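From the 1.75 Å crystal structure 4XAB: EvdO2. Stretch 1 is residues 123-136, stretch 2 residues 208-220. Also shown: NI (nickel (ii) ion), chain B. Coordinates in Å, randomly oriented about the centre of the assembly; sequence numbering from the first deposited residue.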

ATOM      1  N   GLY A 123      11.778  12.922  -3.584  1.00 23.82           N
ATOM      2  CA  GLY A 123      11.656  13.082  -5.025  1.00 24.22           C
ATOM      3  C   GLY A 123      11.520  11.835  -5.877  1.00 24.63           C
ATOM      4  O   GLY A 123      11.251  11.937  -7.079  1.00 27.22           O
ATOM      5  N   ALA A 124      11.684  10.661  -5.278  1.00 22.41           N
ATOM      6  CA  ALA A 124      11.494   9.419  -6.024  1.00 24.16           C
ATOM      7  C   ALA A 124      10.022   9.008  -6.032  1.00 26.47           C
ATOM      8  O   ALA A 124       9.357   9.046  -4.995  1.00 23.57           O
ATOM      9  CB  ALA A 124      12.339   8.296  -5.440  1.00 24.47           C
ATOM     10  N   PRO A 125       9.512   8.618  -7.205  1.00 22.80           N
ATOM     11  CA  PRO A 125       8.178   8.019  -7.254  1.00 23.82           C
ATOM     12  C   PRO A 125       8.232   6.570  -6.808  1.00 24.19           C
ATOM     13  O   PRO A 125       9.322   6.001  -6.671  1.00 19.93           O
ATOM     14  CB  PRO A 125       7.812   8.111  -8.735  1.00 23.51           C
ATOM     15  CG  PRO A 125       9.155   7.922  -9.420  1.00 25.99           C
ATOM     16  CD  PRO A 125      10.175   8.594  -8.524  1.00 27.40           C
ATOM     17  N   THR A 126       7.063   5.990  -6.567  1.00 17.16           N
ATOM     18  CA  THR A 126       6.929   4.543  -6.531  1.00 17.00           C
ATOM     19  C   THR A 126       6.500   4.120  -7.929  1.00 15.91           C
ATOM     20  O   THR A 126       5.374   4.400  -8.350  1.00 16.32           O
ATOM     21  CB  THR A 126       5.905   4.087  -5.483  1.00 22.00           C
ATOM     22  OG1 THR A 126       6.267   4.639  -4.208  1.00 26.49           O
ATOM     23  CG2 THR A 126       5.898   2.565  -5.388  1.00 20.38           C
ATOM     24  N   PRO A 127       7.419   3.493  -8.680  1.00 18.41           N
ATOM     25  CA  PRO A 127       7.149   3.249 -10.098  1.00 17.07           C
ATOM     26  C   PRO A 127       5.975   2.313 -10.293  1.00 16.63           C
ATOM     27  O   PRO A 127       5.642   1.561  -9.370  1.00 18.78           O
ATOM     28  CB  PRO A 127       8.449   2.607 -10.597  1.00 17.32           C
ATOM     29  CG  PRO A 127       9.492   3.099  -9.648  1.00 25.39           C
ATOM     30  CD  PRO A 127       8.801   3.139  -8.312  1.00 21.81           C
ATOM     31  N   TRP A 128       5.351   2.374 -11.463  1.00 18.29           N
ATOM     32  CA  TRP A 128       4.306   1.417 -11.823  1.00 16.58           C
ATOM     33  C   TRP A 128       4.700  -0.020 -11.496  1.00 16.15           C
ATOM     34  O   TRP A 128       5.786  -0.465 -11.843  1.00 17.32           O
ATOM     35  CB  TRP A 128       3.974   1.524 -13.309  1.00 16.25           C
ATOM     36  CG  TRP A 128       3.151   2.719 -13.622  1.00 12.75           C
ATOM     37  CD1 TRP A 128       3.576   3.887 -14.196  1.00 17.91           C
ATOM     38  CD2 TRP A 128       1.755   2.872 -13.373  1.00 16.01           C
ATOM     39  NE1 TRP A 128       2.523   4.755 -14.323  1.00 18.00           N
ATOM     40  CE2 TRP A 128       1.394   4.162 -13.815  1.00 17.36           C
ATOM     41  CE3 TRP A 128       0.776   2.049 -12.804  1.00 15.69           C
ATOM     42  CZ2 TRP A 128       0.091   4.646 -13.718  1.00 17.14           C
ATOM     43  CZ3 TRP A 128      -0.521   2.526 -12.708  1.00 14.11           C
ATOM     44  CH2 TRP A 128      -0.854   3.819 -13.159  1.00 18.38           C
ATOM     45  N   HIS A 129       3.800  -0.736 -10.823  1.00 14.04           N
ATOM     46  CA  HIS A 129       4.012  -2.138 -10.481  1.00 11.47           C
ATOM     47  C   HIS A 129       2.682  -2.788 -10.175  1.00 12.42           C
ATOM     48  O   HIS A 129       1.681  -2.106  -9.952  1.00 12.10           O
ATOM     49  CB  HIS A 129       4.950  -2.297  -9.264  1.00 12.59           C
ATOM     50  CG  HIS A 129       4.352  -1.822  -7.968  1.00 15.71           C
ATOM     51  ND1 HIS A 129       4.269  -0.485  -7.632  1.00 15.82           N
ATOM     52  CD2 HIS A 129       3.791  -2.503  -6.938  1.00 15.50           C
ATOM     53  CE1 HIS A 129       3.687  -0.363  -6.449  1.00 18.83           C
ATOM     54  NE2 HIS A 129       3.379  -1.572  -6.005  1.00 16.85           N
ATOM     55  N   GLN A 130       2.686  -4.120 -10.154  1.00 12.25           N
ATOM     56  CA  GLN A 130       1.575  -4.876  -9.599  1.00 14.87           C
ATOM     57  C   GLN A 130       2.108  -5.596  -8.378  1.00 15.06           C
ATOM     58  O   GLN A 130       3.213  -6.149  -8.409  1.00 13.52           O
ATOM     59  CB  GLN A 130       1.011  -5.867 -10.615  1.00 12.35           C
ATOM     60  CG  GLN A 130       0.277  -5.215 -11.752  1.00 13.57           C
ATOM     61  CD  GLN A 130       0.244  -6.104 -12.964  1.00 17.36           C
ATOM     62  OE1 GLN A 130       1.284  -6.368 -13.568  1.00 17.06           O
ATOM     63  NE2 GLN A 130      -0.944  -6.580 -13.324  1.00 15.84           N
ATOM     64  N   ASP A 131       1.339  -5.591  -7.293  1.00 14.82           N
ATOM     65  CA  ASP A 131       1.839  -6.191  -6.067  1.00 14.72           C
ATOM     66  C   ASP A 131       2.100  -7.687  -6.287  1.00 16.90           C
ATOM     67  O   ASP A 131       3.019  -8.259  -5.698  1.00 14.82           O
ATOM     68  CB  ASP A 131       0.854  -5.959  -4.908  1.00 16.31           C
ATOM     69  CG  ASP A 131       0.798  -4.507  -4.473  1.00 16.47           C
ATOM     70  OD1 ASP A 131       1.717  -3.737  -4.825  1.00 13.66           O
ATOM     71  OD2 ASP A 131      -0.176  -4.124  -3.800  1.00 18.58           O
ATOM     72  N   GLU A 132       1.312  -8.316  -7.155  1.00 13.72           N
ATOM     73  CA  GLU A 132       1.512  -9.745  -7.427  1.00 16.16           C
ATOM     74  C   GLU A 132       2.881 -10.033  -8.069  1.00 18.09           C
ATOM     75  O   GLU A 132       3.394 -11.150  -7.987  1.00 14.74           O
ATOM     76  CB  GLU A 132       0.393 -10.293  -8.320  1.00 15.56           C
ATOM     77  CG  GLU A 132       0.428 -11.829  -8.419  1.00 17.62           C
ATOM     78  CD  GLU A 132      -0.850 -12.417  -8.972  1.00 24.69           C
ATOM     79  OE1 GLU A 132      -1.898 -11.750  -8.898  1.00 35.91           O
ATOM     80  OE2 GLU A 132      -0.797 -13.550  -9.495  1.00 25.26           O
ATOM     81  N   ALA A 133       3.492  -9.032  -8.693  1.00 17.40           N
ATOM     82  CA  ALA A 133       4.807  -9.256  -9.306  1.00 15.94           C
ATOM     83  C   ALA A 133       5.867  -9.635  -8.274  1.00 17.33           C
ATOM     84  O   ALA A 133       6.908 -10.207  -8.618  1.00 18.55           O
ATOM     85  CB  ALA A 133       5.245  -8.009 -10.087  1.00 15.09           C
ATOM     86  N   TYR A 134       5.600  -9.313  -7.013  1.00 14.58           N
ATOM     87  CA  TYR A 134       6.494  -9.657  -5.909  1.00 17.47           C
ATOM     88  C   TYR A 134       6.257 -11.066  -5.379  1.00 20.83           C
ATOM     89  O   TYR A 134       6.996 -11.539  -4.521  1.00 18.10           O
ATOM     90  CB  TYR A 134       6.328  -8.668  -4.747  1.00 15.58           C
ATOM     91  CG  TYR A 134       6.917  -7.295  -5.003  1.00 15.57           C
ATOM     92  CD1 TYR A 134       8.252  -7.030  -4.724  1.00 18.93           C
ATOM     93  CD2 TYR A 134       6.140  -6.275  -5.520  1.00 17.22           C
ATOM     94  CE1 TYR A 134       8.795  -5.766  -4.959  1.00 19.95           C
ATOM     95  CE2 TYR A 134       6.671  -5.018  -5.766  1.00 17.48           C
ATOM     96  CZ  TYR A 134       8.007  -4.774  -5.479  1.00 16.65           C
ATOM     97  OH  TYR A 134       8.549  -3.517  -5.708  1.00 17.89           O
ATOM     98  N   MET A 135       5.223 -11.731  -5.874  1.00 17.64           N
ATOM     99  CA  MET A 135       4.808 -12.988  -5.269  1.00 13.86           C
ATOM    100  C   MET A 135       5.244 -14.206  -6.069  1.00 16.68           C
ATOM    101  O   MET A 135       5.404 -14.129  -7.281  1.00 15.74           O
ATOM    102  CB  MET A 135       3.299 -12.987  -5.086  1.00 15.25           C
ATOM    103  CG  MET A 135       2.859 -11.865  -4.179  1.00 15.92           C
ATOM    104  SD  MET A 135       1.066 -11.778  -4.143  1.00 22.23           S
ATOM    105  CE  MET A 135       0.662 -13.178  -3.127  1.00 26.15           C
ATOM    106  N   ASP A 136       5.405 -15.326  -5.367  1.00 16.27           N
ATOM    107  CA  ASP A 136       5.821 -16.597  -5.959  1.00 18.11           C
ATOM    108  C   ASP A 136       4.785 -17.089  -6.971  1.00 19.85           C
ATOM    109  O   ASP A 136       3.638 -17.320  -6.607  1.00 18.93           O
ATOM    110  CB  ASP A 136       6.008 -17.615  -4.833  1.00 17.70           C
ATOM    111  CG  ASP A 136       6.682 -18.889  -5.274  1.00 17.13           C
ATOM    112  OD1 ASP A 136       6.578 -19.275  -6.455  1.00 17.38           O
ATOM    113  OD2 ASP A 136       7.301 -19.514  -4.397  1.00 20.52           O
ATOM    114  N   VAL A 208      -8.337   1.020  -1.746  1.00 11.40           N
ATOM    115  CA  VAL A 208      -8.270  -0.442  -1.696  1.00 11.69           C
ATOM    116  C   VAL A 208      -7.925  -0.960  -3.088  1.00 13.17           C
ATOM    117  O   VAL A 208      -8.558  -0.554  -4.048  1.00 16.29           O
ATOM    118  CB  VAL A 208      -9.617  -1.028  -1.247  1.00 13.84           C
ATOM    119  CG1 VAL A 208      -9.524  -2.545  -1.094  1.00 12.29           C
ATOM    120  CG2 VAL A 208     -10.077  -0.356   0.062  1.00 15.12           C
ATOM    121  N   HIS A 209      -6.939  -1.850  -3.225  1.00 13.03           N
ATOM    122  CA  HIS A 209      -6.688  -2.407  -4.556  1.00 12.87           C
ATOM    123  C   HIS A 209      -6.301  -3.868  -4.531  1.00 10.34           C
ATOM    124  O   HIS A 209      -5.651  -4.358  -3.602  1.00 14.49           O
ATOM    125  CB  HIS A 209      -5.601  -1.626  -5.326  1.00 14.25           C
ATOM    126  CG  HIS A 209      -4.265  -1.578  -4.648  1.00 16.17           C
ATOM    127  ND1 HIS A 209      -3.883  -0.529  -3.837  1.00 17.67           N
ATOM    128  CD2 HIS A 209      -3.207  -2.425  -4.693  1.00 18.82           C
ATOM    129  CE1 HIS A 209      -2.659  -0.748  -3.390  1.00 17.96           C
ATOM    130  NE2 HIS A 209      -2.223  -1.885  -3.901  1.00 21.09           N
ATOM    131  N   ASP A 210      -6.710  -4.533  -5.597  1.00 11.18           N
ATOM    132  CA  ASP A 210      -6.405  -5.946  -5.831  1.00 11.27           C
ATOM    133  C   ASP A 210      -4.899  -6.186  -6.005  1.00 15.13           C
ATOM    134  O   ASP A 210      -4.165  -5.299  -6.429  1.00 12.46           O
ATOM    135  CB  ASP A 210      -7.167  -6.426  -7.068  1.00 11.73           C
ATOM    136  CG  ASP A 210      -7.040  -7.925  -7.293  1.00 20.96           C
ATOM    137  OD1 ASP A 210      -6.167  -8.365  -8.079  1.00 17.30           O
ATOM    138  OD2 ASP A 210      -7.815  -8.664  -6.670  1.00 20.26           O
ATOM    139  N   PHE A 211      -4.444  -7.392  -5.680  1.00 12.83           N
ATOM    140  CA  PHE A 211      -3.049  -7.755  -5.875  1.00 14.70           C
ATOM    141  C   PHE A 211      -2.573  -7.552  -7.316  1.00 15.93           C
ATOM    142  O   PHE A 211      -1.367  -7.409  -7.559  1.00 17.98           O
ATOM    143  CB  PHE A 211      -2.826  -9.220  -5.471  1.00 16.54           C
ATOM    144  CG  PHE A 211      -2.684  -9.438  -3.991  1.00 13.48           C
ATOM    145  CD1 PHE A 211      -2.605  -8.374  -3.114  1.00 21.84           C
ATOM    146  CD2 PHE A 211      -2.629 -10.729  -3.482  1.00 15.77           C
ATOM    147  CE1 PHE A 211      -2.468  -8.587  -1.747  1.00 22.84           C
ATOM    148  CE2 PHE A 211      -2.480 -10.945  -2.121  1.00 20.68           C
ATOM    149  CZ  PHE A 211      -2.406  -9.871  -1.255  1.00 24.40           C
ATOM    150  N   ARG A 212      -3.492  -7.564  -8.279  1.00 13.53           N
ATOM    151  CA  ARG A 212      -3.069  -7.468  -9.683  1.00 16.18           C
ATOM    152  C   ARG A 212      -3.329  -6.088 -10.312  1.00 17.96           C
ATOM    153  O   ARG A 212      -3.024  -5.867 -11.479  1.00 16.13           O
ATOM    154  CB  ARG A 212      -3.755  -8.556 -10.508  1.00 19.78           C
ATOM    155  CG  ARG A 212      -2.918  -9.086 -11.658  1.00 28.68           C
ATOM    156  CD  ARG A 212      -3.548 -10.334 -12.254  1.00 29.40           C
ATOM    157  NE  ARG A 212      -3.169 -11.555 -11.550  1.00 35.53           N
ATOM    158  CZ  ARG A 212      -3.467 -12.778 -11.981  1.00 36.94           C
ATOM    159  NH1 ARG A 212      -4.161 -12.928 -13.100  1.00 38.55           N
ATOM    160  NH2 ARG A 212      -3.082 -13.848 -11.299  1.00 36.48           N
ATOM    161  N   THR A 213      -3.883  -5.151  -9.557  1.00 13.58           N
ATOM    162  CA  THR A 213      -4.098  -3.828 -10.141  1.00 11.42           C
ATOM    163  C   THR A 213      -2.809  -3.016 -10.220  1.00 10.64           C
ATOM    164  O   THR A 213      -2.184  -2.758  -9.200  1.00 14.31           O
ATOM    165  CB  THR A 213      -5.134  -3.037  -9.332  1.00 13.00           C
ATOM    166  OG1 THR A 213      -6.294  -3.850  -9.173  1.00 11.79           O
ATOM    167  CG2 THR A 213      -5.503  -1.726 -10.046  1.00 13.70           C
ATOM    168  N   PRO A 214      -2.413  -2.595 -11.434  1.00 12.66           N
ATOM    169  CA  PRO A 214      -1.196  -1.773 -11.503  1.00 12.51           C
ATOM    170  C   PRO A 214      -1.382  -0.442 -10.786  1.00 14.83           C
ATOM    171  O   PRO A 214      -2.457   0.177 -10.883  1.00 13.72           O
ATOM    172  CB  PRO A 214      -0.989  -1.558 -13.013  1.00 13.91           C
ATOM    173  CG  PRO A 214      -1.759  -2.677 -13.670  1.00 14.03           C
ATOM    174  CD  PRO A 214      -2.966  -2.877 -12.768  1.00 14.03           C
ATOM    175  N   HIS A 215      -0.365  -0.022 -10.039  1.00 13.18           N
ATOM    176  CA  HIS A 215      -0.429   1.287  -9.402  1.00 15.06           C
ATOM    177  C   HIS A 215       0.927   1.968  -9.349  1.00 15.63           C
ATOM    178  O   HIS A 215       1.964   1.338  -9.511  1.00 14.92           O
ATOM    179  CB  HIS A 215      -1.039   1.191  -7.989  1.00 13.86           C
ATOM    180  CG  HIS A 215      -0.426   0.131  -7.120  1.00 15.49           C
ATOM    181  ND1 HIS A 215      -0.692  -1.212  -7.280  1.00 13.37           N
ATOM    182  CD2 HIS A 215       0.410   0.224  -6.059  1.00 16.55           C
ATOM    183  CE1 HIS A 215      -0.023  -1.902  -6.371  1.00 14.72           C
ATOM    184  NE2 HIS A 215       0.640  -1.055  -5.608  1.00 14.99           N
ATOM    185  N   TYR A 216       0.882   3.275  -9.113  1.00 13.35           N
ATOM    186  CA  TYR A 216       2.045   4.157  -9.150  1.00 16.16           C
ATOM    187  C   TYR A 216       1.823   5.204  -8.080  1.00 17.47           C
ATOM    188  O   TYR A 216       0.681   5.542  -7.787  1.00 15.49           O
ATOM    189  CB  TYR A 216       2.172   4.791 -10.535  1.00 15.49           C
ATOM    190  CG  TYR A 216       2.933   6.087 -10.617  1.00 15.23           C
ATOM    191  CD1 TYR A 216       2.313   7.309 -10.366  1.00 18.98           C
ATOM    192  CD2 TYR A 216       4.266   6.090 -10.990  1.00 21.70           C
ATOM    193  CE1 TYR A 216       3.012   8.489 -10.455  1.00 20.46           C
ATOM    194  CE2 TYR A 216       4.972   7.263 -11.084  1.00 23.61           C
ATOM    195  CZ  TYR A 216       4.341   8.456 -10.812  1.00 21.17           C
ATOM    196  OH  TYR A 216       5.048   9.624 -10.917  1.00 26.55           O
ATOM    197  N   ALA A 217       2.895   5.706  -7.480  1.00 19.50           N
ATOM    198  CA  ALA A 217       2.765   6.869  -6.601  1.00 22.00           C
ATOM    199  C   ALA A 217       3.797   7.906  -6.977  1.00 26.41           C
ATOM    200  O   ALA A 217       4.962   7.583  -7.188  1.00 22.21           O
ATOM    201  CB  ALA A 217       2.915   6.477  -5.132  1.00 18.75           C
ATOM    202  N   GLY A 218       3.366   9.158  -7.054  1.00 24.05           N
ATOM    203  CA  GLY A 218       4.267  10.230  -7.407  1.00 18.12           C
ATOM    204  C   GLY A 218       5.181  10.588  -6.251  1.00 18.00           C
ATOM    205  O   GLY A 218       5.030  10.081  -5.134  1.00 21.21           O
ATOM    206  N   PRO A 219       6.153  11.458  -6.515  1.00 20.90           N
ATOM    207  CA  PRO A 219       7.024  11.973  -5.456  1.00 22.20           C
ATOM    208  C   PRO A 219       6.243  12.866  -4.495  1.00 21.98           C
ATOM    209  O   PRO A 219       5.150  13.320  -4.835  1.00 21.67           O
ATOM    210  CB  PRO A 219       8.065  12.781  -6.229  1.00 28.86           C
ATOM    211  CG  PRO A 219       7.332  13.223  -7.463  1.00 27.88           C
ATOM    212  CD  PRO A 219       6.483  12.036  -7.829  1.00 21.91           C
ATOM    213  N   ASN A 220       6.787  13.115  -3.311  1.00 21.69           N
ATOM    214  CA  ASN A 220       6.154  14.079  -2.413  1.00 21.47           C
ATOM    215  C   ASN A 220       6.789  15.437  -2.620  1.00 26.54           C
ATOM    216  O   ASN A 220       7.838  15.730  -2.059  1.00 23.70           O
ATOM    217  CB  ASN A 220       6.273  13.621  -0.954  1.00 22.16           C
ATOM    218  CG  ASN A 220       5.728  14.638   0.029  1.00 22.15           C
ATOM    219  OD1 ASN A 220       4.942  15.504  -0.335  1.00 22.44           O
ATOM    220  ND2 ASN A 220       6.140  14.525   1.288  1.00 21.97           N
TER
HETATM  221 NI    NI B 301       2.149  -1.775  -4.382  1.00 16.57          NI
HETATM  222  O   HOH W   1      -1.303  -4.549  -7.290  1.00 15.95           O
HETATM  223  O   HOH W   2      -2.762  -5.157  -3.160  1.00 18.41           O
HETATM  224  O   HOH W   3       0.863  -1.831  -2.837  1.00 22.78           O

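Metal sites in beta-sheet proteins often draw ligands from strands that the backbone already pairs, and EvdO2 illustrates the principle. Gly-123 O begins the contact, 3.4 Å from Pro-219 CB; Pro-125 CB then lies 3.8 Å from Tyr-216 CE2. At Thr-126 an antiparallel pair forms with Ala-217: Thr-126 N donates to Ala-217 O (2.7 Å), and Ala-217 N to Thr-126 O (2.9 Å). The pair puts both side chains on one face of the sheet, with Thr-126 CB 3.8 Å from Ala-217 CB. A beta bulge then shifts the register by one. Within this irregular segment, the indole of Trp-128 takes Tyr-216 CB over one face, and the two aromatic rings form an offset stack.

His-129 pairs with His-215 through two backbone hydrogen bonds, placing both side chains on the same face of the sheet. Each ring is steadied by ND1, which donates to a carbonyl of its own stretch, leaving NE2 to bind nickel: NI lies 2.0 Å from His-129 NE2 and 2.1 Å from His-215 NE2. Gln-130 NE2 reaches Arg-212 O at 2.9 Å. Asp-131 divides its carboxylate, OD1 binding nickel at 2.1 Å while OD2 accepts from His-209 NE2 (3.0 Å). Glu-132, largely buried, meets Arg-212 in a two-pronged salt bridge, and Met-135 SD closes the contact 3.9 Å from Phe-211 CD2.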